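Local coordinates for cytoplasmic protein (Cryptococcus neoformans var. grubii serotype A, PDB 7LPO), which probably hydrolyses the beta-glucosidic bond of steryl glucosides, as a fungal sterylglucosidase of glycoside hydrolase family 5, at residues L457-N465 with G523-K531. Residues are numbered along the deposited sequence; the frame is centred on the assembly and turned at random.
Sequences LTLMTKHWN and GIPYDMDDK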
loop_
_atom_site.group_PDB
_atom_site.type_symbol
_atom_site.label_atom_id
_atom_site.label_comp_id
_atom_site.label_asym_id
_atom_site.label_seq_id
_atom_site.Cartn_x
_atom_site.Cartn_y
_atom_site.Cartn_z
ATOM N N LEU A 457 -15.082 1.905 5.482
ATOM C CA LEU A 457 -16.299 1.219 5.892
ATOM C C LEU A 457 -16.459 -0.094 5.130
ATOM O O LEU A 457 -16.790 -1.134 5.712
ATOM C CB LEU A 457 -17.512 2.123 5.667
ATOM C CG LEU A 457 -18.850 1.438 5.962
ATOM C CD1 LEU A 457 -18.961 1.138 7.457
ATOM C CD2 LEU A 457 -20.040 2.267 5.510
ATOM N N THR A 458 -16.278 -0.051 3.813
ATOM C CA THR A 458 -16.412 -1.259 3.009
ATOM C C THR A 458 -15.336 -2.277 3.363
ATOM O O THR A 458 -15.623 -3.471 3.530
ATOM C CB THR A 458 -16.349 -0.894 1.526
ATOM O OG1 THR A 458 -17.381 0.065 1.230
ATOM C CG2 THR A 458 -16.531 -2.117 0.663
ATOM N N LEU A 459 -14.095 -1.815 3.507
ATOM C CA LEU A 459 -12.993 -2.712 3.835
ATOM C C LEU A 459 -13.234 -3.429 5.157
ATOM O O LEU A 459 -13.080 -4.651 5.247
ATOM C CB LEU A 459 -11.697 -1.913 3.884
ATOM C CG LEU A 459 -10.372 -2.664 3.936
ATOM C CD1 LEU A 459 -10.178 -3.478 2.692
ATOM C CD2 LEU A 459 -9.236 -1.667 4.122
ATOM N N MET A 460 -13.627 -2.690 6.197
ATOM C CA MET A 460 -13.715 -3.301 7.521
ATOM C C MET A 460 -14.953 -4.175 7.680
ATOM O O MET A 460 -14.901 -5.204 8.365
ATOM C CB MET A 460 -13.705 -2.224 8.604
ATOM C CG MET A 460 -12.548 -1.248 8.495
ATOM S SD MET A 460 -10.909 -2.025 8.676
ATOM C CE MET A 460 -11.031 -2.670 10.320
ATOM N N THR A 461 -16.079 -3.781 7.093
ATOM C CA THR A 461 -17.316 -4.536 7.253
ATOM C C THR A 461 -17.483 -5.608 6.191
ATOM O O THR A 461 -18.403 -6.434 6.310
ATOM C CB THR A 461 -18.525 -3.600 7.209
ATOM O OG1 THR A 461 -18.620 -3.008 5.908
ATOM C CG2 THR A 461 -18.390 -2.503 8.256
ATOM N N LYS A 462 -16.617 -5.626 5.169
ATOM C CA LYS A 462 -16.731 -6.540 4.029
ATOM C C LYS A 462 -18.193 -6.602 3.522
ATOM O O LYS A 462 -18.751 -7.659 3.288
ATOM C CB LYS A 462 -16.195 -7.931 4.403
ATOM C CG LYS A 462 -14.737 -7.836 4.870
ATOM C CD LYS A 462 -14.126 -9.179 5.159
ATOM C CE LYS A 462 -12.601 -9.066 5.198
ATOM N NZ LYS A 462 -11.982 -10.340 5.614
ATOM N N HIS A 463 -18.757 -5.410 3.355
ATOM C CA HIS A 463 -20.124 -5.240 2.881
ATOM C C HIS A 463 -20.179 -3.913 2.138
ATOM O O HIS A 463 -19.592 -2.921 2.580
ATOM C CB HIS A 463 -21.118 -5.257 4.052
ATOM C CG HIS A 463 -22.551 -5.332 3.630
ATOM N ND1 HIS A 463 -23.260 -6.514 3.609
ATOM C CD2 HIS A 463 -23.413 -4.368 3.226
ATOM C CE1 HIS A 463 -24.493 -6.276 3.196
ATOM N NE2 HIS A 463 -24.613 -4.982 2.959
ATOM N N TRP A 464 -20.868 -3.902 1.004
ATOM C CA TRP A 464 -21.164 -2.652 0.310
ATOM C C TRP A 464 -22.431 -2.107 0.950
ATOM O O TRP A 464 -23.529 -2.605 0.693
ATOM C CB TRP A 464 -21.353 -2.863 -1.181
ATOM C CG TRP A 464 -21.730 -1.599 -1.883
ATOM C CD1 TRP A 464 -22.861 -1.376 -2.604
ATOM C CD2 TRP A 464 -20.985 -0.370 -1.917
ATOM N NE1 TRP A 464 -22.866 -0.091 -3.100
ATOM C CE2 TRP A 464 -21.727 0.548 -2.693
ATOM C CE3 TRP A 464 -19.766 0.041 -1.366
ATOM C CZ2 TRP A 464 -21.288 1.844 -2.944
ATOM C CZ3 TRP A 464 -19.326 1.332 -1.615
ATOM C CH2 TRP A 464 -20.087 2.220 -2.394
ATOM N N ASN A 465 -22.284 -1.100 1.807
ATOM C CA ASN A 465 -23.406 -0.565 2.564
ATOM C C ASN A 465 -24.197 0.464 1.771
ATOM O O ASN A 465 -23.662 1.144 0.894
ATOM C CB ASN A 465 -22.895 0.072 3.850
ATOM C CG ASN A 465 -22.182 -0.922 4.727
ATOM O OD1 ASN A 465 -20.945 -0.953 4.815
ATOM N ND2 ASN A 465 -22.960 -1.765 5.374
ATOM N N GLY A 523 -8.547 -0.160 -3.190
ATOM C CA GLY A 523 -9.205 -1.418 -3.516
ATOM C C GLY A 523 -10.366 -1.718 -2.594
ATOM O O GLY A 523 -10.693 -0.939 -1.696
ATOM N N ILE A 524 -10.983 -2.875 -2.830
ATOM C CA ILE A 524 -12.165 -3.311 -2.082
ATOM C C ILE A 524 -12.069 -4.803 -1.809
ATOM O O ILE A 524 -11.355 -5.536 -2.506
ATOM C CB ILE A 524 -13.483 -3.014 -2.833
ATOM C CG1 ILE A 524 -13.483 -3.689 -4.208
ATOM C CG2 ILE A 524 -13.689 -1.509 -3.015
ATOM C CD1 ILE A 524 -14.287 -4.974 -4.295
ATOM N N PRO A 525 -12.797 -5.285 -0.797
ATOM C CA PRO A 525 -12.801 -6.728 -0.495
ATOM C C PRO A 525 -13.806 -7.501 -1.340
ATOM O O PRO A 525 -14.965 -7.103 -1.483
ATOM C CB PRO A 525 -13.181 -6.778 0.987
ATOM C CG PRO A 525 -14.087 -5.554 1.157
ATOM C CD PRO A 525 -13.505 -4.492 0.230
ATOM N N TYR A 526 -13.361 -8.634 -1.872
ATOM C CA TYR A 526 -14.210 -9.481 -2.695
ATOM C C TYR A 526 -14.930 -10.558 -1.894
ATOM O O TYR A 526 -15.925 -11.110 -2.381
ATOM C CB TYR A 526 -13.377 -10.129 -3.808
ATOM C CG TYR A 526 -13.116 -9.191 -4.963
ATOM C CD1 TYR A 526 -14.031 -9.058 -5.989
ATOM C CD2 TYR A 526 -11.967 -8.418 -5.014
ATOM C CE1 TYR A 526 -13.807 -8.187 -7.045
ATOM C CE2 TYR A 526 -11.738 -7.538 -6.070
ATOM C CZ TYR A 526 -12.667 -7.439 -7.076
ATOM O OH TYR A 526 -12.447 -6.609 -8.133
ATOM N N ASP A 527 -14.465 -10.856 -0.681
ATOM C CA ASP A 527 -15.110 -11.854 0.172
ATOM C C ASP A 527 -16.283 -11.278 0.954
ATOM O O ASP A 527 -16.482 -11.611 2.126
ATOM C CB ASP A 527 -14.086 -12.484 1.116
ATOM C CG ASP A 527 -13.331 -11.457 1.959
ATOM O OD1 ASP A 527 -13.145 -10.306 1.506
ATOM O OD2 ASP A 527 -12.890 -11.816 3.075
ATOM N N MET A 528 -17.081 -10.429 0.311
ATOM C CA MET A 528 -18.223 -9.810 0.965
ATOM C C MET A 528 -19.320 -10.821 1.250
ATOM O O MET A 528 -19.445 -11.838 0.568
ATOM C CB MET A 528 -18.821 -8.726 0.087
ATOM C CG MET A 528 -17.897 -7.626 -0.268
ATOM S SD MET A 528 -18.781 -6.473 -1.305
ATOM C CE MET A 528 -17.643 -5.083 -1.251
ATOM N N ASP A 529 -20.139 -10.511 2.261
ATOM C CA ASP A 529 -21.401 -11.219 2.491
ATOM C C ASP A 529 -21.165 -12.696 2.793
ATOM O O ASP A 529 -21.877 -13.574 2.293
ATOM C CB ASP A 529 -22.336 -11.058 1.291
ATOM C CG ASP A 529 -22.667 -9.601 1.003
ATOM O OD1 ASP A 529 -23.058 -8.891 1.951
ATOM O OD2 ASP A 529 -22.522 -9.160 -0.162
ATOM N N ASP A 530 -20.161 -12.969 3.626
ATOM C CA ASP A 530 -19.818 -14.334 3.994
ATOM C C ASP A 530 -19.533 -15.174 2.753
ATOM O O ASP A 530 -19.843 -16.366 2.703
ATOM C CB ASP A 530 -20.921 -14.967 4.843
ATOM C CG ASP A 530 -21.177 -14.199 6.130
ATOM O OD1 ASP A 530 -20.203 -13.721 6.750
ATOM O OD2 ASP A 530 -22.357 -14.070 6.521
ATOM N N LYS A 531 -18.931 -14.539 1.744
ATOM C CA LYS A 531 -18.465 -15.220 0.538
ATOM C C LYS A 531 -19.629 -15.786 -0.276
ATOM O O LYS A 531 -19.514 -16.842 -0.907
ATOM C CB LYS A 531 -17.460 -16.312 0.892
ATOM C CG LYS A 531 -16.284 -15.824 1.732
ATOM C CD LYS A 531 -15.236 -16.924 1.921
ATOM C CE LYS A 531 -14.018 -16.418 2.680
ATOM N NZ LYS A 531 -12.970 -17.496 2.791
HETATM O O HOH W 1 -22.525 -6.283 0.188
#
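Lys462 and Met528 bring the two backbones together, their CA atoms 4.7 Å apart, where the short helix 456-461 ends and Lys462 turns the chain out of it with positive phi. The carbonyl this turn presents, Lys462 O, accepts a weak hydrogen bond from Asp529 N (3.3 Å) and a CA-H...O contact from Met528. Water 1 adds a second link, accepting from Trp464 N and donating to Asp529 OD2. In the His463 conformer modelled here, one of two, this water sits over one ring face and ND1 lies 2.9 Å from Asp529 OD1, with the carboxylate plane nearly perpendicular to the imidazole. Lys462, extended beyond CG, crosses Asp527 at a slant, and its NZ meets the syn lone pair of Asp527 OD2 at 3.1 Å in a salt bridge; Gly587 O takes a second bond from the same ammonium. Against the last turn of the helix, Pro525 CG packs on Thr458 O (3.5 Å). Thr458 CG2, anti to the backbone N, reaches Met528 CE at 3.7 Å, while OG1 bonds Asp455. The contact thus joins helix 456-461 to the loop following strand 518-522 of the TIM barrel; Trp464 packs on helix 547-559, and Leu459 approaches Met197 and a bound Tris molecule.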